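Local coordinates for protein aminofutalosine deaminase (Helicobacter pylori, PDB 7LKK) that deaminates aminofutalosine in the menaquinone pathway and probably also adenosine, using a metal-dependent amidohydrolase active site, at residues K147-E158 with L182-A192; A74-F84 with G131-E142. All coordinates share one frame; numbering follows the deposited sequence.

Interaction 1 of 2, residues K147-E158 with L182-A192; sequences KESPLNAVVFLE and LEDQKLKAALA. With MCF ((8R)-3-(5-S-methyl-5-thio-beta-D-ribofuranosyl)-3,6,7,8-tetrahydroimidazo[4,5-d][1,3]diazepin-8-ol), chain J.
Lys147 NZ is gripped by two groups of 182-192. It donates to Leu182 O at 2.9 Å and forms a longer salt bridge with Asp184 OD2. The lysine side chain bends at chi3 (58°), which turns the ammonium toward both oxygens. These bonds lie just before two neighbouring parallel strands, 152-158 and 187-192, of the amidohydrolase TIM barrel. Helix 166-180 makes the crossover between them. Six backbone bonds run from Ala153 N to Lys186 O at one end and from Ala192 N to Leu157 O at the other. Ala153, Val155 and Leu187 pack on the face toward the helices, where Leu187 CD1 lies 3.6 Å from Val155 CG2 and Leu187 CD2 meets Lys147 CG. Leu157 and Leu191 on this face reach Phe172 of helix 166-180. On the other face, Ala190 CB stands over the Phe156 ring, 3.8 Å from its centroid, in a CH-pi contact, while Leu191 O lies at the ring edge. Near the C-terminal end of its strand, Glu158 reaches into the inhibitor pocket. Glu158 OE1 accepts from Asn138 ND2 and, at 2.5 Å, from the methylthio-coformycin hydroxyl O2S.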
# COMPACT_ATOMS: atom_id res chain seq x y z
N LYS A 147 -10.06 -28.17 -4.00
CA LYS A 147 -10.09 -29.46 -3.32
C LYS A 147 -8.74 -30.16 -3.34
O LYS A 147 -8.31 -30.71 -2.32
CB LYS A 147 -11.17 -30.35 -3.93
CG LYS A 147 -12.58 -29.98 -3.53
CD LYS A 147 -13.54 -31.16 -3.68
CE LYS A 147 -13.08 -32.33 -2.83
NZ LYS A 147 -14.15 -33.36 -2.67
N GLU A 148 -8.04 -30.16 -4.48
CA GLU A 148 -6.73 -30.79 -4.51
C GLU A 148 -5.61 -29.85 -4.08
O GLU A 148 -4.43 -30.20 -4.21
CB GLU A 148 -6.42 -31.40 -5.88
CG GLU A 148 -7.01 -30.75 -7.10
CD GLU A 148 -6.58 -31.48 -8.37
OE1 GLU A 148 -5.39 -31.38 -8.73
OE2 GLU A 148 -7.42 -32.17 -8.97
N SER A 149 -5.94 -28.67 -3.58
CA SER A 149 -4.97 -27.84 -2.89
C SER A 149 -4.97 -28.19 -1.41
O SER A 149 -5.94 -28.75 -0.89
CB SER A 149 -5.29 -26.36 -3.09
OG SER A 149 -6.30 -25.94 -2.19
N PRO A 150 -3.89 -27.88 -0.69
CA PRO A 150 -3.88 -28.12 0.77
C PRO A 150 -4.67 -27.09 1.56
O PRO A 150 -4.74 -27.21 2.79
CB PRO A 150 -2.39 -28.06 1.12
CG PRO A 150 -1.78 -27.21 0.07
CD PRO A 150 -2.57 -27.47 -1.19
N LEU A 151 -5.28 -26.11 0.90
CA LEU A 151 -6.02 -25.06 1.60
C LEU A 151 -7.29 -25.61 2.25
O LEU A 151 -7.97 -26.47 1.69
CB LEU A 151 -6.40 -23.95 0.62
CG LEU A 151 -5.33 -22.93 0.24
CD1 LEU A 151 -5.79 -22.09 -0.95
CD2 LEU A 151 -4.99 -22.04 1.42
N ASN A 152 -7.59 -25.11 3.44
CA ASN A 152 -8.93 -25.24 3.99
C ASN A 152 -9.86 -24.29 3.25
O ASN A 152 -9.56 -23.10 3.11
CB ASN A 152 -8.95 -24.94 5.49
CG ASN A 152 -7.99 -25.81 6.27
OD1 ASN A 152 -8.08 -27.04 6.23
ND2 ASN A 152 -7.08 -25.18 7.00
N ALA A 153 -10.98 -24.80 2.75
CA ALA A 153 -11.86 -24.02 1.90
C ALA A 153 -13.28 -24.03 2.45
O ALA A 153 -13.85 -25.10 2.70
CB ALA A 153 -11.85 -24.54 0.46
N VAL A 154 -13.85 -22.84 2.63
CA VAL A 154 -15.28 -22.66 2.84
C VAL A 154 -15.81 -21.97 1.60
O VAL A 154 -15.58 -20.77 1.39
CB VAL A 154 -15.58 -21.84 4.10
CG1 VAL A 154 -17.08 -21.65 4.26
CG2 VAL A 154 -15.00 -22.53 5.33
N VAL A 155 -16.53 -22.71 0.76
CA VAL A 155 -17.00 -22.19 -0.52
C VAL A 155 -18.43 -21.68 -0.32
O VAL A 155 -19.34 -22.46 -0.03
CB VAL A 155 -16.94 -23.25 -1.62
CG1 VAL A 155 -17.66 -22.76 -2.87
CG2 VAL A 155 -15.49 -23.58 -1.95
N PHE A 156 -18.60 -20.37 -0.47
CA PHE A 156 -19.91 -19.73 -0.40
C PHE A 156 -20.49 -19.69 -1.81
O PHE A 156 -20.07 -18.87 -2.63
CB PHE A 156 -19.80 -18.32 0.18
CG PHE A 156 -19.33 -18.27 1.61
CD1 PHE A 156 -17.98 -18.32 1.91
CD2 PHE A 156 -20.23 -18.13 2.64
CE1 PHE A 156 -17.54 -18.26 3.22
CE2 PHE A 156 -19.80 -18.07 3.96
CZ PHE A 156 -18.46 -18.13 4.25
N LEU A 157 -21.44 -20.56 -2.09
CA LEU A 157 -22.18 -20.48 -3.35
C LEU A 157 -23.08 -19.26 -3.31
O LEU A 157 -24.02 -19.20 -2.52
CB LEU A 157 -23.00 -21.75 -3.59
CG LEU A 157 -23.76 -21.77 -4.92
CD1 LEU A 157 -22.81 -21.66 -6.10
CD2 LEU A 157 -24.63 -23.01 -5.04
N GLU A 158 -22.79 -18.28 -4.16
CA GLU A 158 -23.40 -16.96 -4.08
C GLU A 158 -24.55 -16.85 -5.07
O GLU A 158 -24.39 -17.13 -6.26
CB GLU A 158 -22.37 -15.87 -4.37
CG GLU A 158 -22.95 -14.47 -4.45
CD GLU A 158 -21.90 -13.44 -4.77
OE1 GLU A 158 -21.41 -13.42 -5.92
OE2 GLU A 158 -21.55 -12.64 -3.87
N LEU A 182 -19.45 -32.53 -2.45
CA LEU A 182 -18.00 -32.45 -2.51
C LEU A 182 -17.38 -32.12 -1.15
O LEU A 182 -16.15 -32.03 -1.06
CB LEU A 182 -17.57 -31.40 -3.54
CG LEU A 182 -17.97 -31.68 -4.99
CD1 LEU A 182 -17.73 -30.46 -5.87
CD2 LEU A 182 -17.22 -32.89 -5.52
N GLU A 183 -18.20 -31.95 -0.11
CA GLU A 183 -17.67 -31.62 1.20
C GLU A 183 -16.78 -32.74 1.73
O GLU A 183 -17.05 -33.93 1.53
CB GLU A 183 -18.82 -31.37 2.18
CG GLU A 183 -19.35 -29.95 2.19
CD GLU A 183 -20.38 -29.72 3.27
OE1 GLU A 183 -21.18 -30.65 3.54
OE2 GLU A 183 -20.40 -28.62 3.86
N ASP A 184 -15.70 -32.35 2.41
CA ASP A 184 -14.84 -33.29 3.11
C ASP A 184 -14.22 -32.56 4.30
O ASP A 184 -14.74 -31.53 4.74
CB ASP A 184 -13.80 -33.90 2.15
CG ASP A 184 -12.97 -32.84 1.42
OD1 ASP A 184 -12.80 -31.72 1.94
OD2 ASP A 184 -12.48 -33.15 0.31
N GLN A 185 -13.11 -33.09 4.81
CA GLN A 185 -12.46 -32.46 5.96
C GLN A 185 -11.83 -31.13 5.61
O GLN A 185 -11.52 -30.35 6.52
CB GLN A 185 -11.41 -33.41 6.54
CG GLN A 185 -12.00 -34.59 7.29
CD GLN A 185 -11.02 -35.73 7.42
OE1 GLN A 185 -9.87 -35.54 7.82
NE2 GLN A 185 -11.47 -36.94 7.09
N LYS A 186 -11.61 -30.85 4.32
CA LYS A 186 -11.01 -29.60 3.87
C LYS A 186 -11.98 -28.67 3.16
O LYS A 186 -11.61 -27.53 2.86
CB LYS A 186 -9.81 -29.88 2.95
CG LYS A 186 -8.62 -30.51 3.65
CD LYS A 186 -7.32 -30.05 3.02
CE LYS A 186 -7.13 -30.67 1.64
NZ LYS A 186 -6.69 -32.09 1.74
N LEU A 187 -13.20 -29.12 2.86
CA LEU A 187 -14.16 -28.32 2.11
C LEU A 187 -15.47 -28.26 2.87
O LEU A 187 -16.09 -29.30 3.12
CB LEU A 187 -14.39 -28.90 0.71
CG LEU A 187 -15.34 -28.07 -0.16
CD1 LEU A 187 -14.90 -26.62 -0.18
CD2 LEU A 187 -15.42 -28.63 -1.58
N LYS A 188 -15.88 -27.05 3.24
CA LYS A 188 -17.17 -26.80 3.85
C LYS A 188 -18.03 -26.01 2.87
O LYS A 188 -17.58 -25.01 2.31
CB LYS A 188 -17.03 -26.03 5.17
CG LYS A 188 -18.35 -25.56 5.76
CD LYS A 188 -18.25 -25.33 7.27
CE LYS A 188 -17.14 -24.34 7.60
NZ LYS A 188 -16.98 -24.16 9.07
N ALA A 189 -19.26 -26.47 2.66
CA ALA A 189 -20.19 -25.79 1.77
C ALA A 189 -20.95 -24.71 2.52
O ALA A 189 -21.42 -24.93 3.64
CB ALA A 189 -21.16 -26.78 1.13
N ALA A 190 -21.09 -23.55 1.89
CA ALA A 190 -21.79 -22.41 2.47
C ALA A 190 -22.54 -21.69 1.36
O ALA A 190 -22.45 -22.05 0.18
CB ALA A 190 -20.82 -21.48 3.20
N LEU A 191 -23.29 -20.66 1.74
CA LEU A 191 -24.17 -19.95 0.83
C LEU A 191 -23.98 -18.45 0.99
O LEU A 191 -23.55 -17.96 2.04
CB LEU A 191 -25.64 -20.32 1.07
CG LEU A 191 -26.03 -21.73 0.63
CD1 LEU A 191 -27.23 -22.24 1.42
CD2 LEU A 191 -26.31 -21.76 -0.86
N ALA A 192 -24.32 -17.71 -0.06
CA ALA A 192 -24.16 -16.26 -0.04
C ALA A 192 -25.31 -15.59 -0.78
O ALA A 192 -25.76 -16.08 -1.82
CB ALA A 192 -22.82 -15.83 -0.66
O8 MCF J . -17.12 -7.99 -3.44
C8 MCF J . -16.51 -7.47 -4.60
C7 MCF J . -17.06 -6.10 -4.98
N6 MCF J . -18.45 -5.98 -4.61
C5 MCF J . -19.38 -7.02 -4.99
N4 MCF J . -19.05 -8.24 -5.73
C10 MCF J . -17.80 -8.78 -6.32
C9 MCF J . -16.57 -8.45 -5.79
N1 MCF J . -15.65 -9.07 -6.50
C2 MCF J . -16.23 -9.80 -7.45
N3 MCF J . -17.55 -9.63 -7.33
C1S MCF J . -18.55 -10.28 -8.23
C2S MCF J . -19.79 -10.85 -7.50
O2S MCF J . -19.53 -12.10 -7.01
O4S MCF J . -19.03 -9.42 -9.04
C4S MCF J . -20.50 -9.97 -9.46
C3S MCF J . -20.82 -10.92 -8.62
O3S MCF J . -20.73 -12.25 -9.31
C5S MCF J . -21.50 -8.84 -9.38
S5S MCF J . -22.82 -9.11 -10.60
C6S MCF J . -24.27 -8.12 -10.14

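Interaction 2 of 2, residues A74-F84 with G131-E142; sequences AFINAHTHFEF and GSVGAISNHLIE. With FE (Fe (III) ion), chain E; MCF ((8R)-3-(5-S-methyl-5-thio-beta-D-ribofuranosyl)-3,6,7,8-tetrahydroimidazo[4,5-d][1,3]diazepin-8-ol), chain J; EDO (1,2-ethanediol), chain F.
The His81 ring lies between Ile136 and the inhibitor. Ile136 CB makes a CH-pi contact on one face, 3.9 Å from the ring centroid. Methylthio-coformycin N1 lies over the centre of the opposite face. Inhibitor O8 is at the edge of the His79 ring, in its plane. These histidines form the HxH metal motif at the end of the first barrel strand of the amidohydrolase fold. His79 NE2 and His81 NE2 bind the iron at 2.1 and 2.0 Å, and O8 binds it too. His221 and Asp328 complete the metal site. Ile136 serves both rings: CG1 meets His79 CE1, and CG2 meets His81 CE1. The Phe82 ring turns an edge to Ala135 CB. Strands 75-80 and 131-137 run parallel. A beta bulge shifts their register between Asn77 and Thr80, and Gly134 bonds on both sides of it, through N to Asn77 O and through O to Thr80 N. Beyond the strands, the Glu83 carboxylate holds the turn after Ser137. Its chain is extended beyond CG (chi2 172°), which carries OE1 to Asn138 N at 2.9 Å, with a nearly straight N-H bond (176°). The syn lone pair of OE2 takes His139 N. Asn138 in this turn accepts from the inhibitor ribose, O3S to OD1, at 2.7 Å.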
# COMPACT_ATOMS: atom_id res chain seq x y z
N ALA A 74 -1.38 -19.87 10.66
CA ALA A 74 -1.67 -19.61 9.26
C ALA A 74 -2.83 -18.62 9.14
O ALA A 74 -3.74 -18.59 9.97
CB ALA A 74 -2.01 -20.91 8.53
N PHE A 75 -2.78 -17.80 8.09
CA PHE A 75 -3.78 -16.77 7.92
C PHE A 75 -5.11 -17.36 7.46
O PHE A 75 -5.17 -18.47 6.92
CB PHE A 75 -3.32 -15.73 6.90
CG PHE A 75 -2.19 -14.87 7.39
CD1 PHE A 75 -2.22 -14.30 8.65
CD2 PHE A 75 -1.09 -14.63 6.57
CE1 PHE A 75 -1.17 -13.51 9.09
CE2 PHE A 75 -0.04 -13.84 7.01
CZ PHE A 75 -0.09 -13.28 8.27
N ILE A 76 -6.17 -16.60 7.68
CA ILE A 76 -7.49 -16.89 7.13
C ILE A 76 -7.88 -15.72 6.24
O ILE A 76 -7.88 -14.57 6.69
CB ILE A 76 -8.54 -17.12 8.22
CG1 ILE A 76 -8.26 -18.43 8.97
CG2 ILE A 76 -9.94 -17.15 7.62
CD1 ILE A 76 -7.39 -18.26 10.20
N ASN A 77 -8.18 -16.00 4.97
CA ASN A 77 -8.63 -15.00 4.01
C ASN A 77 -10.12 -15.27 3.78
O ASN A 77 -10.49 -16.13 2.98
CB ASN A 77 -7.83 -15.07 2.72
CG ASN A 77 -8.12 -13.91 1.78
OD1 ASN A 77 -8.85 -12.99 2.13
ND2 ASN A 77 -7.56 -13.97 0.58
N ALA A 78 -10.97 -14.52 4.50
CA ALA A 78 -12.37 -14.88 4.64
C ALA A 78 -13.25 -14.50 3.46
O ALA A 78 -14.43 -14.84 3.46
CB ALA A 78 -12.94 -14.24 5.91
N HIS A 79 -12.71 -13.79 2.46
CA HIS A 79 -13.54 -13.32 1.35
C HIS A 79 -12.66 -13.12 0.12
O HIS A 79 -11.89 -12.17 0.05
CB HIS A 79 -14.24 -12.01 1.72
CG HIS A 79 -15.24 -11.55 0.71
ND1 HIS A 79 -16.53 -12.04 0.66
CD2 HIS A 79 -15.14 -10.65 -0.30
CE1 HIS A 79 -17.18 -11.46 -0.33
NE2 HIS A 79 -16.36 -10.61 -0.93
N THR A 80 -12.80 -14.02 -0.86
CA THR A 80 -12.13 -13.86 -2.14
C THR A 80 -13.02 -14.42 -3.24
O THR A 80 -13.91 -15.23 -2.98
CB THR A 80 -10.75 -14.54 -2.16
OG1 THR A 80 -10.08 -14.23 -3.38
CG2 THR A 80 -10.91 -16.05 -2.04
N HIS A 81 -12.77 -13.97 -4.46
CA HIS A 81 -13.48 -14.42 -5.66
C HIS A 81 -12.46 -15.02 -6.62
O HIS A 81 -11.90 -14.31 -7.46
CB HIS A 81 -14.25 -13.28 -6.33
CG HIS A 81 -15.23 -12.60 -5.43
ND1 HIS A 81 -16.59 -12.77 -5.55
CD2 HIS A 81 -15.05 -11.72 -4.41
CE1 HIS A 81 -17.21 -12.04 -4.64
NE2 HIS A 81 -16.30 -11.39 -3.94
N PHE A 82 -12.21 -16.33 -6.50
CA PHE A 82 -11.22 -16.98 -7.35
C PHE A 82 -11.62 -16.96 -8.81
O PHE A 82 -10.75 -16.90 -9.69
CB PHE A 82 -10.98 -18.42 -6.88
CG PHE A 82 -10.07 -18.53 -5.70
CD1 PHE A 82 -8.72 -18.26 -5.81
CD2 PHE A 82 -10.57 -18.93 -4.47
CE1 PHE A 82 -7.88 -18.37 -4.72
CE2 PHE A 82 -9.73 -19.05 -3.37
CZ PHE A 82 -8.39 -18.76 -3.50
N GLU A 83 -12.92 -17.01 -9.11
CA GLU A 83 -13.37 -17.09 -10.49
C GLU A 83 -12.98 -15.86 -11.31
O GLU A 83 -12.90 -15.96 -12.54
CB GLU A 83 -14.89 -17.28 -10.54
CG GLU A 83 -15.37 -18.60 -9.94
CD GLU A 83 -16.88 -18.68 -9.82
OE1 GLU A 83 -17.50 -17.70 -9.36
OE2 GLU A 83 -17.45 -19.73 -10.19
N PHE A 84 -12.72 -14.73 -10.67
CA PHE A 84 -12.32 -13.50 -11.36
C PHE A 84 -10.81 -13.31 -11.40
O PHE A 84 -10.34 -12.18 -11.55
CB PHE A 84 -12.98 -12.29 -10.70
CG PHE A 84 -14.46 -12.19 -10.93
CD1 PHE A 84 -14.95 -11.57 -12.07
CD2 PHE A 84 -15.35 -12.71 -10.01
CE1 PHE A 84 -16.32 -11.47 -12.28
CE2 PHE A 84 -16.72 -12.62 -10.22
CZ PHE A 84 -17.20 -12.00 -11.36
N GLY A 131 -3.78 -20.20 5.12
CA GLY A 131 -4.10 -21.61 5.22
C GLY A 131 -5.57 -21.91 4.98
O GLY A 131 -5.92 -23.05 4.65
N SER A 132 -6.43 -20.91 5.13
CA SER A 132 -7.87 -21.09 5.00
C SER A 132 -8.45 -19.93 4.20
O SER A 132 -8.02 -18.79 4.35
CB SER A 132 -8.56 -21.17 6.37
OG SER A 132 -7.92 -22.11 7.21
N VAL A 133 -9.43 -20.23 3.35
CA VAL A 133 -10.02 -19.24 2.46
C VAL A 133 -11.54 -19.33 2.53
O VAL A 133 -12.11 -20.43 2.57
CB VAL A 133 -9.53 -19.39 1.01
CG1 VAL A 133 -8.07 -18.99 0.89
CG2 VAL A 133 -9.74 -20.82 0.51
N GLY A 134 -12.20 -18.18 2.56
CA GLY A 134 -13.62 -18.08 2.29
C GLY A 134 -13.83 -17.70 0.83
O GLY A 134 -13.66 -16.53 0.47
N ALA A 135 -14.17 -18.67 -0.00
CA ALA A 135 -14.23 -18.48 -1.45
C ALA A 135 -15.67 -18.25 -1.89
O ALA A 135 -16.51 -19.14 -1.76
CB ALA A 135 -13.63 -19.69 -2.17
N ILE A 136 -15.94 -17.06 -2.42
CA ILE A 136 -17.24 -16.76 -3.01
C ILE A 136 -17.27 -17.31 -4.42
O ILE A 136 -16.37 -17.04 -5.23
CB ILE A 136 -17.51 -15.25 -2.99
CG1 ILE A 136 -17.41 -14.70 -1.57
CG2 ILE A 136 -18.88 -14.96 -3.59
CD1 ILE A 136 -18.69 -14.83 -0.76
N SER A 137 -18.31 -18.08 -4.74
CA SER A 137 -18.38 -18.78 -6.02
C SER A 137 -19.78 -18.67 -6.58
O SER A 137 -20.76 -18.90 -5.87
CB SER A 137 -17.99 -20.25 -5.86
OG SER A 137 -17.96 -20.90 -7.11
N ASN A 138 -19.87 -18.32 -7.87
CA ASN A 138 -21.14 -18.28 -8.58
C ASN A 138 -21.39 -19.51 -9.43
O ASN A 138 -22.55 -19.84 -9.71
CB ASN A 138 -21.21 -17.04 -9.48
CG ASN A 138 -21.12 -15.75 -8.69
OD1 ASN A 138 -20.25 -14.91 -8.94
ND2 ASN A 138 -22.03 -15.57 -7.74
N HIS A 139 -20.34 -20.21 -9.86
CA HIS A 139 -20.47 -21.34 -10.78
C HIS A 139 -19.64 -22.55 -10.38
O HIS A 139 -19.65 -23.54 -11.11
CB HIS A 139 -20.10 -20.92 -12.21
CG HIS A 139 -20.83 -19.71 -12.70
ND1 HIS A 139 -22.18 -19.71 -12.97
CD2 HIS A 139 -20.39 -18.45 -12.97
CE1 HIS A 139 -22.55 -18.51 -13.39
NE2 HIS A 139 -21.48 -17.73 -13.40
N LEU A 140 -18.91 -22.49 -9.26
CA LEU A 140 -18.11 -23.61 -8.75
C LEU A 140 -16.97 -23.99 -9.70
O LEU A 140 -16.51 -25.13 -9.70
CB LEU A 140 -18.98 -24.83 -8.46
CG LEU A 140 -20.21 -24.61 -7.57
CD1 LEU A 140 -20.92 -25.93 -7.31
CD2 LEU A 140 -19.82 -23.94 -6.26
N ILE A 141 -16.49 -23.03 -10.50
CA ILE A 141 -15.41 -23.32 -11.44
C ILE A 141 -14.07 -23.47 -10.73
O ILE A 141 -13.17 -24.14 -11.23
CB ILE A 141 -15.37 -22.23 -12.53
CG1 ILE A 141 -16.66 -22.27 -13.36
CG2 ILE A 141 -14.17 -22.39 -13.45
CD1 ILE A 141 -16.76 -21.16 -14.38
N GLU A 142 -13.93 -22.89 -9.54
CA GLU A 142 -12.68 -22.96 -8.79
C GLU A 142 -12.64 -24.11 -7.79
O GLU A 142 -11.59 -24.35 -7.19
CB GLU A 142 -12.44 -21.64 -8.04
CG GLU A 142 -13.29 -21.48 -6.79
CD GLU A 142 -14.64 -20.85 -7.08
OE1 GLU A 142 -14.83 -19.67 -6.73
OE2 GLU A 142 -15.51 -21.54 -7.67
FE FE E . -16.69 -9.80 -2.80
O8 MCF J . -17.12 -7.99 -3.44
C8 MCF J . -16.51 -7.47 -4.60
C7 MCF J . -17.06 -6.10 -4.98
N6 MCF J . -18.45 -5.98 -4.61
C5 MCF J . -19.38 -7.02 -4.99
N4 MCF J . -19.05 -8.24 -5.73
C10 MCF J . -17.80 -8.78 -6.32
C9 MCF J . -16.57 -8.45 -5.79
N1 MCF J . -15.65 -9.07 -6.50
C2 MCF J . -16.23 -9.80 -7.45
N3 MCF J . -17.55 -9.63 -7.33
C1S MCF J . -18.55 -10.28 -8.23
C2S MCF J . -19.79 -10.85 -7.50
O2S MCF J . -19.53 -12.10 -7.01
O4S MCF J . -19.03 -9.42 -9.04
C4S MCF J . -20.50 -9.97 -9.46
C3S MCF J . -20.82 -10.92 -8.62
O3S MCF J . -20.73 -12.25 -9.31
C5S MCF J . -21.50 -8.84 -9.38
S5S MCF J . -22.82 -9.11 -10.60
C6S MCF J . -24.27 -8.12 -10.14
C1 EDO F . -20.44 -14.16 -12.90
O1 EDO F . -19.41 -14.29 -11.91
C2 EDO F . -21.64 -13.45 -12.30
O2 EDO F . -21.38 -12.04 -12.22
O HOH W 1 -5.50 -21.07 8.20
O HOH W 2 -13.77 -17.94 -4.99
O HOH W 3 -15.77 -16.51 -7.51

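How the interactions relate
From the N terminus, segment 74-84 comes first. The chain then runs through helices 96-106 and 115-127 before 131-142 returns beside it, and interaction 2 closes that loop. Short helix 143-147 ends at the start of 147-158. Helix 166-180 then brings 182-192 alongside, closing the shorter loop of interaction 1. The two loops follow in series and neither nests nor crosses. Strands 130-137 and 152-159 are also neighbours, so the two contacts join four successive barrel strands. Phe156 N and Glu158 N probably bond to Ala135 O and Ser137 O. Both contacts reach the inhibitor: interaction 2 brings metal ligands, and each contributes ribose contacts.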